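Local coordinates for protein FeoA (Thermococcus thioreducens, PDB 3E19) that probably regulates iron uptake as a small metal-binding beta-barrel protein of the FeoA family, at residues Q43-H48 with G59-I64. Numbering follows the deposited sequence.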
loop_
_atom_site.group_PDB
_atom_site.type_symbol
_atom_site.label_atom_id
_atom_site.label_comp_id
_atom_site.label_asym_id
_atom_site.label_seq_id
_atom_site.Cartn_x
_atom_site.Cartn_y
_atom_site.Cartn_z
ATOM N N GLN C 43 7.416 15.407 -20.272
ATOM C CA GLN C 43 7.919 16.723 -19.951
ATOM C C GLN C 43 9.029 16.641 -18.949
ATOM O O GLN C 43 8.924 15.945 -17.935
ATOM C CB GLN C 43 6.848 17.632 -19.371
ATOM C CG GLN C 43 7.331 19.096 -19.250
ATOM C CD GLN C 43 6.300 19.978 -18.564
ATOM O OE1 GLN C 43 6.620 21.062 -18.039
ATOM N NE2 GLN C 43 5.059 19.500 -18.522
ATOM N N VAL C 44 10.089 17.386 -19.239
ATOM C CA VAL C 44 11.217 17.464 -18.363
ATOM C C VAL C 44 10.946 18.606 -17.393
ATOM O O VAL C 44 10.641 19.723 -17.831
ATOM C CB VAL C 44 12.472 17.704 -19.145
ATOM C CG1 VAL C 44 13.677 17.769 -18.174
ATOM C CG2 VAL C 44 12.591 16.564 -20.194
ATOM N N LEU C 45 11.009 18.287 -16.100
ATOM C CA LEU C 45 10.691 19.243 -15.032
ATOM C C LEU C 45 11.943 19.822 -14.377
ATOM O O LEU C 45 11.947 20.972 -14.011
ATOM C CB LEU C 45 9.840 18.579 -13.954
ATOM C CG LEU C 45 8.502 17.971 -14.363
ATOM C CD1 LEU C 45 7.738 17.602 -13.131
ATOM C CD2 LEU C 45 7.677 18.927 -15.186
ATOM N N GLU C 46 12.977 19.011 -14.198
ATOM C CA GLU C 46 14.216 19.444 -13.539
ATOM C C GLU C 46 15.348 18.589 -14.033
ATOM O O GLU C 46 15.162 17.412 -14.328
ATOM C CB GLU C 46 14.212 19.329 -11.989
ATOM C CG GLU C 46 12.866 19.239 -11.325
ATOM C CD GLU C 46 12.956 18.961 -9.829
ATOM O OE1 GLU C 46 14.077 19.079 -9.269
ATOM O OE2 GLU C 46 11.897 18.613 -9.219
ATOM N N SER C 47 16.535 19.187 -14.076
ATOM C CA SER C 47 17.745 18.477 -14.423
ATOM C C SER C 47 18.963 19.179 -13.852
ATOM O O SER C 47 18.943 20.408 -13.658
ATOM C CB SER C 47 17.878 18.389 -15.933
ATOM O OG SER C 47 18.907 17.486 -16.281
ATOM N N HIS C 48 20.016 18.393 -13.628
ATOM C CA HIS C 48 21.327 18.863 -13.161
ATOM C C HIS C 48 22.455 18.175 -13.916
ATOM O O HIS C 48 22.226 17.074 -14.442
ATOM C CB HIS C 48 21.495 18.466 -11.724
ATOM C CG HIS C 48 20.431 18.996 -10.831
ATOM N ND1 HIS C 48 19.209 18.374 -10.685
ATOM C CD2 HIS C 48 20.405 20.084 -10.030
ATOM C CE1 HIS C 48 18.470 19.067 -9.838
ATOM N NE2 HIS C 48 19.174 20.102 -9.422
ATOM N N GLY C 59 1.009 12.740 -16.436
ATOM C CA GLY C 59 0.779 13.368 -15.163
ATOM C C GLY C 59 1.452 12.742 -13.954
ATOM O O GLY C 59 1.152 13.134 -12.845
ATOM N N VAL C 60 2.349 11.778 -14.138
ATOM C CA VAL C 60 3.025 11.141 -13.033
ATOM C C VAL C 60 4.516 11.506 -13.075
ATOM O O VAL C 60 5.153 11.430 -14.151
ATOM C CB VAL C 60 2.859 9.593 -13.079
ATOM C CG1 VAL C 60 3.631 8.927 -11.936
ATOM C CG2 VAL C 60 1.340 9.214 -13.104
ATOM N N ARG C 61 5.068 11.871 -11.906
ATOM C CA ARG C 61 6.461 12.293 -11.812
ATOM C C ARG C 61 7.422 11.140 -11.511
ATOM O O ARG C 61 7.185 10.325 -10.618
ATOM C CB ARG C 61 6.618 13.447 -10.787
ATOM C CG ARG C 61 5.852 14.704 -11.257
ATOM C CD ARG C 61 6.076 15.985 -10.386
ATOM N NE ARG C 61 7.225 15.932 -9.464
ATOM C CZ ARG C 61 7.929 17.007 -9.073
ATOM N NH1 ARG C 61 8.942 16.878 -8.217
ATOM N NH2 ARG C 61 7.637 18.217 -9.544
ATOM N N PHE C 62 8.530 11.107 -12.245
ATOM C CA PHE C 62 9.569 10.134 -12.043
ATOM C C PHE C 62 10.933 10.796 -12.036
ATOM O O PHE C 62 11.153 11.769 -12.735
ATOM C CB PHE C 62 9.536 9.071 -13.166
ATOM C CG PHE C 62 8.354 8.200 -13.109
ATOM C CD1 PHE C 62 8.274 7.200 -12.140
ATOM C CD2 PHE C 62 7.279 8.391 -13.989
ATOM C CE1 PHE C 62 7.136 6.394 -12.034
ATOM C CE2 PHE C 62 6.159 7.571 -13.888
ATOM C CZ PHE C 62 6.107 6.566 -12.904
ATOM N N ALA C 63 11.875 10.206 -11.312
ATOM C CA ALA C 63 13.299 10.563 -11.420
ATOM C C ALA C 63 13.961 9.489 -12.245
ATOM O O ALA C 63 13.712 8.267 -12.043
ATOM C CB ALA C 63 13.943 10.612 -10.059
ATOM N N ILE C 64 14.796 9.910 -13.182
ATOM C CA ILE C 64 15.540 8.979 -13.978
ATOM C C ILE C 64 16.999 9.398 -14.005
ATOM O O ILE C 64 17.309 10.587 -13.929
ATOM C CB ILE C 64 14.914 8.925 -15.423
ATOM C CG1 ILE C 64 15.569 7.854 -16.273
ATOM C CG2 ILE C 64 14.885 10.328 -16.127
ATOM C CD1 ILE C 64 14.711 7.511 -17.544
#
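A classic beta bulge in the antiparallel sheet of this SH3-like FeoA barrel sets up the contact. On strand 41-46, two consecutive residues, Leu45 and Glu46, share one partner, Ile54 of strand 53-57, in backbone hydrogen bonds. Strand 53-57 lies between strands 41-46 and 60-64, so the two segments are not direct sheet neighbours. The CA atoms of Leu45 and Arg61 are 8.8 Å apart, and side chains alone bridge the gap. Because of the bulge, the side chains of both Leu45 and Glu46 point toward strand 60-64. Arg61 meets both of them across the middle strand. Its chain bends at chi3 (15°), which curls the guanidinium back beside the methyl CD1 of Leu45. That methyl lies 3.6 Å from Arg61 CD and also 3.6 Å from Arg61 NH2. The contact is therefore partly apolar, with the aliphatic part of the arginine against the leucine branch. Glu46 approaches Arg61 at about a right angle. Its chain is extended beyond CG and carries the carboxylate out to the guanidinium. The salt bridge is long and is not a flat, two-pronged pairing, since the carboxylate and guanidinium planes are turned 66° apart. The patch lies at the protein surface, and Arg61 is exposed, so solvent probably weakens the attraction between the charges. Ala63, two residues further along strand 60-64, packs on Ile54 and on Leu22 of a neighbouring subunit. The charged link itself runs from Glu46 OE2 to Arg61 NH1, at 3.6 Å.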